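Local coordinates for protein succinylglutamate desuccinylase (Vibrio parahaemolyticus, PDB 2BCO) that probably hydrolyses N-succinylglutamate to succinate and glutamate, the last step of arginine breakdown by the AST pathway, using one zinc ion per subunit, at residues Glu52-Glu66 / Thr144-Cys156. Numbering follows the deposited sequence.
Sequences ETKNIIISCGIHGDE and TEPKTRWHLDLHC. With ZN (zinc ion), chain C.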
loop_
_atom_site.group_PDB
_atom_site.type_symbol
_atom_site.label_atom_id
_atom_site.label_comp_id
_atom_site.label_asym_id
_atom_site.label_seq_id
_atom_site.Cartn_x
_atom_site.Cartn_y
_atom_site.Cartn_z
ATOM N N GLU A 52 2.080 21.695 -11.506
ATOM C CA GLU A 52 2.270 20.303 -11.901
ATOM C C GLU A 52 3.030 19.492 -10.848
ATOM O O GLU A 52 3.356 18.327 -11.070
ATOM C CB GLU A 52 3.012 20.236 -13.241
ATOM C CG GLU A 52 2.393 21.064 -14.373
ATOM C CD GLU A 52 0.970 20.648 -14.733
ATOM O OE1 GLU A 52 0.044 20.920 -13.939
ATOM O OE2 GLU A 52 0.776 20.050 -15.812
ATOM N N THR A 53 3.317 20.111 -9.707
ATOM C CA THR A 53 4.024 19.427 -8.630
ATOM C C THR A 53 3.145 18.323 -8.044
ATOM O O THR A 53 2.003 18.574 -7.666
ATOM C CB THR A 53 4.390 20.396 -7.486
ATOM O OG1 THR A 53 5.350 21.356 -7.948
ATOM C CG2 THR A 53 4.960 19.625 -6.301
ATOM N N LYS A 54 3.675 17.106 -7.963
ATOM C CA LYS A 54 2.911 15.995 -7.405
ATOM C C LYS A 54 2.762 16.084 -5.884
ATOM O O LYS A 54 3.620 16.622 -5.179
ATOM C CB LYS A 54 3.564 14.659 -7.769
ATOM C CG LYS A 54 3.547 14.354 -9.258
ATOM C CD LYS A 54 4.021 12.943 -9.537
ATOM C CE LYS A 54 3.928 12.609 -11.017
ATOM N NZ LYS A 54 4.818 13.469 -11.849
ATOM N N ASN A 55 1.644 15.571 -5.393
ATOM C CA ASN A 55 1.369 15.543 -3.966
ATOM C C ASN A 55 1.253 14.071 -3.633
ATOM O O ASN A 55 0.213 13.448 -3.826
ATOM C CB ASN A 55 0.081 16.300 -3.674
ATOM C CG ASN A 55 0.219 17.781 -3.952
ATOM O OD1 ASN A 55 0.845 18.510 -3.184
ATOM N ND2 ASN A 55 -0.337 18.229 -5.070
ATOM N N ILE A 56 2.357 13.517 -3.153
ATOM C CA ILE A 56 2.429 12.104 -2.833
ATOM C C ILE A 56 2.403 11.771 -1.353
ATOM O O ILE A 56 3.223 12.259 -0.574
ATOM C CB ILE A 56 3.718 11.479 -3.399
ATOM C CG1 ILE A 56 3.962 11.969 -4.827
ATOM C CG2 ILE A 56 3.612 9.962 -3.352
ATOM C CD1 ILE A 56 5.289 11.499 -5.405
ATOM N N ILE A 57 1.455 10.929 -0.973
ATOM C CA ILE A 57 1.366 10.468 0.400
ATOM C C ILE A 57 2.084 9.134 0.355
ATOM O O ILE A 57 1.748 8.275 -0.448
ATOM C CB ILE A 57 -0.085 10.206 0.846
ATOM C CG1 ILE A 57 -0.863 11.520 0.925
ATOM C CG2 ILE A 57 -0.088 9.499 2.206
ATOM C CD1 ILE A 57 -2.326 11.322 1.307
ATOM N N ILE A 58 3.092 8.968 1.193
ATOM C CA ILE A 58 3.822 7.715 1.221
ATOM C C ILE A 58 3.676 7.167 2.631
ATOM O O ILE A 58 4.350 7.613 3.550
ATOM C CB ILE A 58 5.314 7.940 0.886
ATOM C CG1 ILE A 58 5.437 8.625 -0.486
ATOM C CG2 ILE A 58 6.057 6.605 0.882
ATOM C CD1 ILE A 58 6.820 9.209 -0.767
ATOM N N SER A 59 2.779 6.205 2.806
ATOM C CA SER A 59 2.575 5.637 4.127
ATOM C C SER A 59 3.127 4.230 4.264
ATOM O O SER A 59 3.211 3.467 3.302
ATOM C CB SER A 59 1.080 5.662 4.501
ATOM O OG SER A 59 0.283 4.929 3.589
ATOM N N CYS A 60 3.529 3.902 5.479
ATOM C CA CYS A 60 4.043 2.584 5.769
ATOM C C CYS A 60 3.633 2.253 7.190
ATOM O O CYS A 60 3.234 3.137 7.955
ATOM C CB CYS A 60 5.567 2.562 5.641
ATOM S SG CYS A 60 6.396 3.662 6.763
ATOM N N GLY A 61 3.716 0.976 7.539
ATOM C CA GLY A 61 3.366 0.583 8.884
ATOM C C GLY A 61 1.897 0.542 9.276
ATOM O O GLY A 61 1.611 0.544 10.469
ATOM N N ILE A 62 0.971 0.520 8.315
ATOM C CA ILE A 62 -0.449 0.423 8.647
ATOM C C ILE A 62 -0.557 -0.831 9.520
ATOM O O ILE A 62 -1.362 -0.900 10.454
ATOM C CB ILE A 62 -1.330 0.275 7.369
ATOM C CG1 ILE A 62 -1.580 1.655 6.757
ATOM C CG2 ILE A 62 -2.672 -0.397 7.698
ATOM C CD1 ILE A 62 -2.275 2.638 7.702
ATOM N N HIS A 63 0.285 -1.808 9.188
ATOM C CA HIS A 63 0.413 -3.072 9.905
ATOM C C HIS A 63 1.806 -2.959 10.531
ATOM O O HIS A 63 2.792 -2.762 9.820
ATOM C CB HIS A 63 0.337 -4.252 8.928
ATOM C CG HIS A 63 -1.042 -4.494 8.399
ATOM N ND1 HIS A 63 -1.284 -5.132 7.202
ATOM C CD2 HIS A 63 -2.257 -4.203 8.919
ATOM C CE1 HIS A 63 -2.587 -5.221 7.006
ATOM N NE2 HIS A 63 -3.200 -4.665 8.033
ATOM N N GLY A 64 1.873 -3.071 11.857
ATOM C CA GLY A 64 3.128 -2.909 12.580
ATOM C C GLY A 64 4.344 -3.734 12.220
ATOM O O GLY A 64 5.458 -3.203 12.191
ATOM N N ASP A 65 4.146 -5.023 11.952
ATOM C CA ASP A 65 5.263 -5.908 11.618
ATOM C C ASP A 65 5.818 -5.831 10.186
ATOM O O ASP A 65 6.716 -6.582 9.840
ATOM C CB ASP A 65 4.893 -7.365 11.952
ATOM C CG ASP A 65 3.583 -7.801 11.318
ATOM O OD1 ASP A 65 2.947 -6.995 10.602
ATOM O OD2 ASP A 65 3.177 -8.961 11.537
ATOM N N GLU A 66 5.311 -4.927 9.359
ATOM C CA GLU A 66 5.805 -4.819 7.978
ATOM C C GLU A 66 6.847 -3.707 7.880
ATOM O O GLU A 66 6.595 -2.624 7.353
ATOM C CB GLU A 66 4.607 -4.599 7.048
ATOM C CG GLU A 66 3.728 -5.850 7.023
ATOM C CD GLU A 66 2.362 -5.621 6.437
ATOM O OE1 GLU A 66 2.195 -4.633 5.694
ATOM O OE2 GLU A 66 1.458 -6.434 6.713
ATOM N N THR A 144 -5.389 21.150 -3.752
ATOM C CA THR A 144 -4.444 20.552 -4.684
ATOM C C THR A 144 -5.308 20.025 -5.813
ATOM O O THR A 144 -6.443 19.615 -5.584
ATOM C CB THR A 144 -3.666 19.354 -4.075
ATOM O OG1 THR A 144 -4.558 18.252 -3.857
ATOM C CG2 THR A 144 -3.021 19.748 -2.760
ATOM N N GLU A 145 -4.795 20.048 -7.034
ATOM C CA GLU A 145 -5.578 19.531 -8.143
ATOM C C GLU A 145 -5.576 18.011 -8.068
ATOM O O GLU A 145 -4.545 17.392 -7.816
ATOM C CB GLU A 145 -4.996 19.997 -9.474
ATOM C CG GLU A 145 -5.363 21.423 -9.841
ATOM C CD GLU A 145 -6.863 21.624 -9.969
ATOM O OE1 GLU A 145 -7.539 21.816 -8.930
ATOM O OE2 GLU A 145 -7.369 21.573 -11.110
ATOM N N PRO A 146 -6.742 17.392 -8.266
ATOM C CA PRO A 146 -6.884 15.933 -8.223
ATOM C C PRO A 146 -5.844 15.172 -9.043
ATOM O O PRO A 146 -5.358 14.125 -8.619
ATOM C CB PRO A 146 -8.306 15.714 -8.743
ATOM C CG PRO A 146 -9.033 16.940 -8.209
ATOM C CD PRO A 146 -8.046 18.050 -8.505
ATOM N N LYS A 147 -5.499 15.701 -10.214
ATOM C CA LYS A 147 -4.533 15.043 -11.090
ATOM C C LYS A 147 -3.132 14.932 -10.509
ATOM O O LYS A 147 -2.340 14.102 -10.946
ATOM C CB LYS A 147 -4.471 15.746 -12.454
ATOM C CG LYS A 147 -4.173 17.233 -12.406
ATOM C CD LYS A 147 -4.221 17.837 -13.808
ATOM C CE LYS A 147 -4.090 19.348 -13.766
ATOM N NZ LYS A 147 -2.899 19.758 -12.977
ATOM N N THR A 148 -2.832 15.767 -9.523
ATOM C CA THR A 148 -1.526 15.756 -8.878
ATOM C C THR A 148 -1.452 14.768 -7.706
ATOM O O THR A 148 -0.371 14.453 -7.227
ATOM C CB THR A 148 -1.185 17.148 -8.312
ATOM O OG1 THR A 148 -1.937 17.371 -7.106
ATOM C CG2 THR A 148 -1.540 18.237 -9.331
ATOM N N ARG A 149 -2.596 14.265 -7.257
ATOM C CA ARG A 149 -2.628 13.374 -6.100
ATOM C C ARG A 149 -2.192 11.913 -6.247
ATOM O O ARG A 149 -2.648 11.183 -7.137
ATOM C CB ARG A 149 -4.020 13.428 -5.487
ATOM C CG ARG A 149 -4.441 14.828 -5.096
ATOM C CD ARG A 149 -5.921 14.876 -4.809
ATOM N NE ARG A 149 -6.419 16.239 -4.643
ATOM C CZ ARG A 149 -7.712 16.547 -4.619
ATOM N NH1 ARG A 149 -8.617 15.584 -4.752
ATOM N NH2 ARG A 149 -8.102 17.808 -4.455
ATOM N N TRP A 150 -1.316 11.500 -5.331
ATOM C CA TRP A 150 -0.786 10.138 -5.287
ATOM C C TRP A 150 -0.800 9.616 -3.857
ATOM O O TRP A 150 -0.577 10.362 -2.912
ATOM C CB TRP A 150 0.671 10.081 -5.762
ATOM C CG TRP A 150 0.900 10.337 -7.218
ATOM C CD1 TRP A 150 0.682 11.498 -7.893
ATOM C CD2 TRP A 150 1.472 9.419 -8.164
ATOM N NE1 TRP A 150 1.102 11.372 -9.195
ATOM C CE2 TRP A 150 1.601 10.117 -9.385
ATOM C CE3 TRP A 150 1.927 8.098 -8.081
ATOM C CZ2 TRP A 150 2.124 9.511 -10.538
ATOM C CZ3 TRP A 150 2.455 7.498 -9.231
ATOM C CH2 TRP A 150 2.564 8.213 -10.435
ATOM N N HIS A 151 -1.058 8.326 -3.708
ATOM C CA HIS A 151 -1.027 7.704 -2.398
ATOM C C HIS A 151 -0.485 6.298 -2.551
ATOM O O HIS A 151 -1.127 5.421 -3.121
ATOM C CB HIS A 151 -2.408 7.643 -1.742
ATOM C CG HIS A 151 -2.370 7.114 -0.338
ATOM N ND1 HIS A 151 -3.485 7.044 0.469
ATOM C CD2 HIS A 151 -1.340 6.635 0.402
ATOM C CE1 HIS A 151 -3.145 6.545 1.645
ATOM N NE2 HIS A 151 -1.849 6.288 1.632
ATOM N N LEU A 152 0.720 6.104 -2.043
ATOM C CA LEU A 152 1.378 4.814 -2.089
ATOM C C LEU A 152 1.453 4.280 -0.661
ATOM O O LEU A 152 2.215 4.787 0.165
ATOM C CB LEU A 152 2.783 4.968 -2.679
ATOM C CG LEU A 152 2.971 5.092 -4.196
ATOM C CD1 LEU A 152 1.884 5.920 -4.833
ATOM C CD2 LEU A 152 4.315 5.723 -4.464
ATOM N N ASP A 153 0.631 3.277 -0.371
ATOM C CA ASP A 153 0.596 2.650 0.950
ATOM C C ASP A 153 1.476 1.401 0.908
ATOM O O ASP A 153 1.128 0.413 0.259
ATOM C CB ASP A 153 -0.835 2.247 1.315
ATOM C CG ASP A 153 -0.948 1.798 2.753
ATOM O OD1 ASP A 153 -1.928 1.118 3.115
ATOM O OD2 ASP A 153 -0.040 2.143 3.531
ATOM N N LEU A 154 2.592 1.435 1.630
ATOM C CA LEU A 154 3.556 0.330 1.611
ATOM C C LEU A 154 3.395 -0.774 2.660
ATOM O O LEU A 154 3.489 -0.530 3.869
ATOM C CB LEU A 154 4.963 0.917 1.686
ATOM C CG LEU A 154 5.146 2.191 0.849
ATOM C CD1 LEU A 154 6.610 2.657 0.927
ATOM C CD2 LEU A 154 4.736 1.910 -0.616
ATOM N N HIS A 155 3.189 -1.996 2.174
ATOM C CA HIS A 155 2.996 -3.163 3.023
ATOM C C HIS A 155 3.987 -4.289 2.695
ATOM O O HIS A 155 4.877 -4.124 1.853
ATOM C CB HIS A 155 1.559 -3.675 2.856
ATOM C CG HIS A 155 0.516 -2.687 3.280
ATOM N ND1 HIS A 155 -0.377 -2.941 4.301
ATOM C CD2 HIS A 155 0.240 -1.440 2.845
ATOM C CE1 HIS A 155 -1.155 -1.891 4.478
ATOM N NE2 HIS A 155 -0.803 -0.962 3.608
ATOM N N CYS A 156 3.837 -5.409 3.402
ATOM C CA CYS A 156 4.643 -6.614 3.199
ATOM C C CYS A 156 3.654 -7.769 3.298
ATOM O O CYS A 156 2.727 -7.720 4.104
ATOM C CB CYS A 156 5.703 -6.783 4.292
ATOM S SG CYS A 156 7.010 -5.586 4.247
HETATM ZN ZN ZN C . -0.010 -5.022 5.208
HETATM O O HOH W 1 5.120 -0.766 6.046
HETATM O O HOH W 2 1.459 0.754 5.370
HETATM O O HOH W 3 1.661 -1.746 6.529
HETATM O O HOH W 4 -0.511 -7.240 4.031
#
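The zinc site of this M14-type, carboxypeptidase-like catalytic domain sits beyond the end of strand 55-60 and beside the C-terminal part of its parallel neighbour, 149-157. His63 ND1 and His155 ND1, the latter 2.3 Å from zinc, bind it with both carboxylate oxygens of Glu66 and a water. The His155 ring turns its edge to the face of His63 in an offset edge-to-face pair, planes at 89°. Glu66 OE1 also takes the backbone N of Cys156 (2.9 Å), from above its carboxylate plane, which ties this zinc-binding carboxylate to strand 149-157.

Further back along the strands, a buried chain of hydrogen bonds crosses the pair: His151 NE2 donates in its ring plane to Ser59 OG (3.2 Å), which donates to Asp153 OD2 (2.8 Å). Ser59 OG sits between its backbone N and carbonyl carbon (chi1 60°), which brings it to both partners. Ile57 CG2 lies over one face of the His151 ring, 3.6 Å from CD2. The backbone ladder runs from Asn55 N to Leu154 N, and at its start Asn55 ND2 reaches Thr148 OG1 (2.7 Å) in the amide plane. On the face opposite Ser59 and His151, Ile56 CG2 packs on Trp150 CB (3.8 Å).

Outside the pair, His151 ND1 bonds Ser207 OG and His63 NE2 bonds Asn111 OD1. Strand 90-95 pairs with 55-60 and 214-220 with 149-157, both parallel; helix 125-141 covers Ile57 and His151, helix 68-81 Cys60 and Leu154.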